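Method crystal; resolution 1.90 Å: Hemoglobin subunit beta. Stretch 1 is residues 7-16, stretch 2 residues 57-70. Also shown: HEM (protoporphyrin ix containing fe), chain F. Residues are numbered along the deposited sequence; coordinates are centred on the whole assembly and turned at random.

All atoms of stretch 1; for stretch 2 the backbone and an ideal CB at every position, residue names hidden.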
# COMPACT_ATOMS: atom_id res chain seq x y z
N GLU B 7 2.86 -9.75 24.76
CA GLU B 7 3.48 -9.82 23.40
C GLU B 7 4.73 -10.67 23.41
O GLU B 7 4.90 -11.58 22.58
CB GLU B 7 3.82 -8.42 22.84
CG GLU B 7 2.56 -7.63 22.48
CD GLU B 7 2.79 -6.13 22.28
OE1 GLU B 7 3.89 -5.64 22.60
OE2 GLU B 7 1.84 -5.44 21.81
N ARG B 8 5.63 -10.38 24.35
CA ARG B 8 6.80 -11.25 24.44
C ARG B 8 6.43 -12.70 24.66
O ARG B 8 7.06 -13.59 24.07
CB ARG B 8 7.67 -10.82 25.63
CG ARG B 8 8.23 -9.44 25.48
CD ARG B 8 9.00 -9.08 26.77
NE ARG B 8 9.58 -7.77 26.59
CZ ARG B 8 10.78 -7.53 26.05
NH1 ARG B 8 11.17 -6.27 25.91
NH2 ARG B 8 11.55 -8.51 25.63
N ASP B 9 5.46 -12.94 25.54
CA ASP B 9 5.17 -14.31 25.94
C ASP B 9 4.45 -15.01 24.78
O ASP B 9 4.70 -16.17 24.46
CB ASP B 9 4.29 -14.33 27.21
CG ASP B 9 3.90 -15.72 27.61
OD1 ASP B 9 4.75 -16.47 28.15
OD2 ASP B 9 2.72 -16.09 27.40
N GLU B 10 3.61 -14.27 24.12
CA GLU B 10 2.82 -14.91 23.05
C GLU B 10 3.80 -15.41 21.95
O GLU B 10 3.73 -16.54 21.55
CB GLU B 10 1.77 -13.94 22.47
CG GLU B 10 1.31 -14.38 21.01
CD GLU B 10 0.45 -15.66 21.00
OE1 GLU B 10 0.17 -16.24 19.89
OE2 GLU B 10 0.10 -16.14 22.11
N ILE B 11 4.69 -14.53 21.51
CA ILE B 11 5.72 -14.88 20.51
C ILE B 11 6.64 -15.96 21.04
O ILE B 11 6.94 -16.95 20.34
CB ILE B 11 6.53 -13.60 20.03
CG1 ILE B 11 5.54 -12.48 19.60
CG2 ILE B 11 7.74 -13.98 18.98
CD1 ILE B 11 6.12 -11.12 19.56
N VAL B 12 7.12 -15.78 22.28
CA VAL B 12 8.20 -16.65 22.76
C VAL B 12 7.72 -18.05 22.95
O VAL B 12 8.41 -19.01 22.57
CB VAL B 12 8.82 -16.13 24.11
CG1 VAL B 12 10.01 -17.02 24.50
CG2 VAL B 12 9.32 -14.76 23.92
N LYS B 13 6.54 -18.19 23.55
CA LYS B 13 5.94 -19.53 23.80
C LYS B 13 5.63 -20.25 22.50
O LYS B 13 5.71 -21.47 22.41
CB LYS B 13 4.70 -19.46 24.69
CG LYS B 13 4.95 -18.92 26.18
CD LYS B 13 5.86 -19.90 26.99
CE LYS B 13 6.03 -19.49 28.49
NZ LYS B 13 4.72 -18.99 29.14
N THR B 14 5.15 -19.49 21.52
CA THR B 14 4.86 -20.05 20.19
C THR B 14 6.13 -20.66 19.55
O THR B 14 6.11 -21.85 19.17
CB THR B 14 4.17 -19.04 19.30
OG1 THR B 14 2.92 -18.65 19.89
CG2 THR B 14 3.85 -19.68 17.88
N PHE B 15 7.23 -19.91 19.52
CA PHE B 15 8.49 -20.42 18.98
C PHE B 15 9.09 -21.57 19.81
O PHE B 15 9.79 -22.43 19.29
CB PHE B 15 9.51 -19.28 18.77
CG PHE B 15 9.35 -18.60 17.42
CD1 PHE B 15 8.37 -17.63 17.21
CD2 PHE B 15 10.10 -19.03 16.33
CE1 PHE B 15 8.21 -17.06 15.96
CE2 PHE B 15 9.93 -18.50 15.10
CZ PHE B 15 8.97 -17.50 14.91
N PHE B 16 8.82 -21.56 21.10
CA PHE B 16 9.30 -22.60 21.96
C PHE B 16 8.66 -23.97 21.66
O PHE B 16 9.36 -24.96 21.71
CB PHE B 16 9.02 -22.22 23.43
CG PHE B 16 9.52 -23.24 24.40
CD1 PHE B 16 10.88 -23.45 24.54
CD2 PHE B 16 8.65 -24.03 25.09
CE1 PHE B 16 11.34 -24.35 25.38
CE2 PHE B 16 9.12 -24.95 25.95
CZ PHE B 16 10.48 -25.10 26.09
N UNK B 57 14.47 -19.25 7.02
CA UNK B 57 13.63 -18.14 7.49
C UNK B 57 13.38 -18.26 8.99
O UNK B 57 13.56 -17.30 9.75
CB UNK B 57 12.30 -18.11 6.73
N UNK B 58 13.00 -19.46 9.41
CA UNK B 58 12.66 -19.75 10.79
C UNK B 58 13.81 -19.54 11.75
O UNK B 58 13.63 -19.02 12.87
CB UNK B 58 12.16 -21.19 10.91
N UNK B 59 15.02 -19.93 11.33
CA UNK B 59 16.22 -19.59 12.11
C UNK B 59 16.32 -18.10 12.33
O UNK B 59 16.56 -17.63 13.42
CB UNK B 59 17.48 -20.10 11.41
N UNK B 60 16.16 -17.32 11.25
CA UNK B 60 16.19 -15.85 11.41
C UNK B 60 15.08 -15.28 12.32
O UNK B 60 15.33 -14.41 13.14
CB UNK B 60 16.08 -15.20 10.03
N UNK B 61 13.87 -15.83 12.21
CA UNK B 61 12.76 -15.42 13.07
C UNK B 61 13.10 -15.71 14.53
O UNK B 61 12.98 -14.84 15.41
CB UNK B 61 11.47 -16.14 12.67
N UNK B 62 13.63 -16.91 14.77
CA UNK B 62 14.06 -17.27 16.11
C UNK B 62 15.14 -16.30 16.61
O UNK B 62 15.13 -15.91 17.79
CB UNK B 62 14.58 -18.71 16.13
N UNK B 63 16.03 -15.86 15.71
CA UNK B 63 17.05 -14.84 16.05
C UNK B 63 16.43 -13.51 16.48
O UNK B 63 16.89 -12.88 17.46
CB UNK B 63 17.97 -14.60 14.85
N UNK B 64 15.35 -13.11 15.80
CA UNK B 64 14.56 -11.93 16.19
C UNK B 64 13.84 -12.17 17.50
O UNK B 64 13.76 -11.28 18.32
CB UNK B 64 13.55 -11.57 15.10
N UNK B 65 13.32 -13.39 17.67
CA UNK B 65 12.68 -13.78 18.92
C UNK B 65 13.64 -13.64 20.09
O UNK B 65 13.28 -13.01 21.09
CB UNK B 65 12.16 -15.22 18.83
N UNK B 66 14.86 -14.18 19.94
CA UNK B 66 15.83 -14.16 21.06
C UNK B 66 16.28 -12.77 21.42
O UNK B 66 16.99 -12.60 22.41
CB UNK B 66 17.06 -15.00 20.72
N UNK B 67 15.88 -11.79 20.62
CA UNK B 67 16.40 -10.41 20.73
C UNK B 67 15.36 -9.38 20.32
O UNK B 67 15.67 -8.42 19.62
CB UNK B 67 17.65 -10.24 19.87
N UNK B 68 14.14 -9.57 20.79
CA UNK B 68 12.99 -8.72 20.51
C UNK B 68 13.24 -7.21 20.54
O UNK B 68 12.57 -6.45 19.85
CB UNK B 68 11.89 -9.05 21.52
N UNK B 69 14.22 -6.79 21.35
CA UNK B 69 14.56 -5.35 21.48
C UNK B 69 15.67 -4.86 20.52
O UNK B 69 15.87 -3.66 20.37
CB UNK B 69 15.00 -5.07 22.92
N UNK B 70 16.38 -5.77 19.87
CA UNK B 70 17.47 -5.35 18.98
C UNK B 70 17.42 -6.03 17.63
O UNK B 70 18.46 -6.42 17.12
CB UNK B 70 18.82 -5.63 19.64
CHA HEM F . 17.89 -16.39 2.15
CHB HEM F . 15.63 -14.89 6.14
CHC HEM F . 12.12 -13.24 3.34
CHD HEM F . 14.24 -14.99 -0.69
C1A HEM F . 17.60 -16.03 3.43
C2A HEM F . 18.50 -16.18 4.52
C3A HEM F . 17.87 -15.78 5.62
C4A HEM F . 16.57 -15.37 5.25
CMA HEM F . 18.47 -15.77 7.04
CAA HEM F . 19.94 -16.73 4.45
CBA HEM F . 20.92 -15.64 4.03
CGA HEM F . 22.33 -16.21 4.12
O1A HEM F . 22.89 -16.29 5.24
O2A HEM F . 22.88 -16.59 3.08
C1B HEM F . 14.47 -14.31 5.78
C2B HEM F . 13.47 -13.72 6.66
C3B HEM F . 12.49 -13.27 5.85
C4B HEM F . 12.84 -13.56 4.46
CMB HEM F . 13.49 -13.61 8.22
CAB HEM F . 11.21 -12.55 6.30
CBB HEM F . 10.96 -11.38 5.69
C1C HEM F . 12.37 -13.60 2.02
C2C HEM F . 11.48 -13.43 0.89
C3C HEM F . 12.06 -13.94 -0.19
C4C HEM F . 13.35 -14.42 0.18
CMC HEM F . 10.08 -12.83 0.89
CAC HEM F . 11.49 -13.96 -1.63
CBC HEM F . 10.19 -14.27 -1.87
C1D HEM F . 15.40 -15.60 -0.30
C2D HEM F . 16.30 -16.36 -1.14
C3D HEM F . 17.43 -16.78 -0.21
C4D HEM F . 17.09 -16.25 1.07
CMD HEM F . 16.16 -16.68 -2.64
CAD HEM F . 18.69 -17.63 -0.52
CBD HEM F . 18.37 -19.10 -0.50
CGD HEM F . 19.62 -19.79 -1.07
O1D HEM F . 20.29 -20.53 -0.29
O2D HEM F . 19.99 -19.63 -2.28
NA HEM F . 16.39 -15.53 3.89
NB HEM F . 14.06 -14.18 4.48
NC HEM F . 13.53 -14.21 1.55
ND HEM F . 15.91 -15.55 0.98
FE HEM F . 14.98 -14.75 2.67

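The visible helix 7-16 and the helix that begins stretch 2 run at 143° to one another, roughly antiparallel, with their axes 10.6 Å apart at closest approach.

At position 57 the ideal CB has nothing of stretch 1 within 5.5 Å, but the heme lies close by, so an apolar side chain would suit. Val-57 CG1 is 3.9 Å from HEM C2B. Position 58 points sideways, its ideal CB 5.5 Å from Phe-15 CE2; many side chains are possible, and Val-58 adds little beyond lining the phenylalanine pocket. Position 59 points away with room for a side chain, so nothing visible demands the deposited Gly-59. Position 60 borders the heme, which favours something small and apolar: Ala-60 CB lies 3.6 Å from HEM CMB.

Position 61 points toward stretch 1, its ideal CB 3.6 Å from Phe-15 CZ. An aliphatic residue is expected. Leu-61 packs its CB 3.7 Å from Phe-15 CZ, while its CD2 reaches to 4.0 Å from HEM CMB.

Position 62 points sideways, its ideal CB 4.5 Å from Phe-15 CD2; a long side chain, apolar near its base, could pack beside the ring and carry a polar end. Gln-62 brings its CG to 3.3 Å from Phe-15 CD2.

Positions 63 and 64 are out of reach and barely constrained by stretch 1; they are Asp-63 and Ala-64.

Position 65 points toward stretch 1, its ideal CB 4.6 Å from both Ile-11 CG2 and Phe-15 CG. This apolar surface calls for a compact aliphatic side chain, and more than one would serve. Val-65 places CG2 over one face of the Phe-15 ring, 3.7 Å from its centroid in a CH-pi contact, and also 3.7 Å from Ile-11 CG2. Its CG1 approaches Val-12 CG2 at 4.3 Å. Phe-15 thus sits as a knob among 58, 61, 62 and 65.

Positions 66 and 67 point away, leaving the choice wide: Lys-66 NZ makes a weak hydrogen bond to Gln-62 O (3.1 Å), and His-67 opens a type I turn.

Position 68 points toward stretch 1, with its ideal CB 4.2 Å from Arg-8 NH2; an acid or a polar residue would suit. Glu-68 packs its CB there, and its OE1 lies 4.2 Å from Ile-11 CG2.

Position 69 points sideways, its ideal CB 5.0 Å from Arg-8 NH1, so an acid could reach the guanidinium. Asp-69 forms the salt bridge, Arg-8 NH1 donating to Asp-69 OD2 at 3.0 Å near the guanidinium plane. Position 70, out of reach, is Asp-70.

Stretch 2 (57-70) VVGALQDAVKHEDD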
# COMPACT_ATOMS: atom_id res chain seq x y z
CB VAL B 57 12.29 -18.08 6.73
CG1 VAL B 57 11.42 -16.96 7.23
CG2 VAL B 57 12.52 -17.91 5.25
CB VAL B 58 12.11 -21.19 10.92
CG1 VAL B 58 12.23 -21.69 12.32
CG2 VAL B 58 10.66 -21.23 10.45
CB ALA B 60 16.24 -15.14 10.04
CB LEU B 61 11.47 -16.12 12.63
CG LEU B 61 11.00 -15.68 11.25
CD1 LEU B 61 9.73 -16.38 10.92
CD2 LEU B 61 10.86 -14.14 11.16
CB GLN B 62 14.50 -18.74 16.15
CG GLN B 62 13.33 -19.76 16.23
CD GLN B 62 13.49 -20.82 17.37
OE1 GLN B 62 12.67 -21.77 17.50
NE2 GLN B 62 14.53 -20.65 18.21
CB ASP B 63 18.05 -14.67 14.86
CG ASP B 63 19.22 -13.72 15.17
OD1 ASP B 63 19.48 -12.87 14.28
OD2 ASP B 63 19.90 -13.82 16.25
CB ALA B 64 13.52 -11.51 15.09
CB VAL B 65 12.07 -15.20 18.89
CG1 VAL B 65 11.53 -15.56 20.30
CG2 VAL B 65 10.98 -15.30 17.81
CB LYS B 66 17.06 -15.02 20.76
CG LYS B 66 17.13 -16.35 21.52
CD LYS B 66 16.53 -17.54 20.70
CE LYS B 66 14.97 -17.48 20.65
NZ LYS B 66 14.31 -18.32 19.60
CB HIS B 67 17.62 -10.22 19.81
CG HIS B 67 18.79 -11.08 20.16
ND1 HIS B 67 19.71 -10.72 21.13
CD2 HIS B 67 19.23 -12.26 19.65
CE1 HIS B 67 20.64 -11.65 21.21
NE2 HIS B 67 20.38 -12.59 20.32
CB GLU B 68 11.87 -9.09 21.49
CG GLU B 68 10.53 -9.36 20.87
CD GLU B 68 10.64 -9.98 19.50
OE1 GLU B 68 10.90 -11.19 19.40
OE2 GLU B 68 10.46 -9.27 18.52
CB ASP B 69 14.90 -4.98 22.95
CG ASP B 69 13.75 -5.30 23.92
OD1 ASP B 69 12.76 -4.54 23.97
OD2 ASP B 69 13.86 -6.31 24.63
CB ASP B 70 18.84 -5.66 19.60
CG ASP B 70 19.03 -5.06 20.98
OD1 ASP B 70 19.47 -5.80 21.90
OD2 ASP B 70 18.74 -3.85 21.14
O HOH W 1 13.55 -16.41 2.84
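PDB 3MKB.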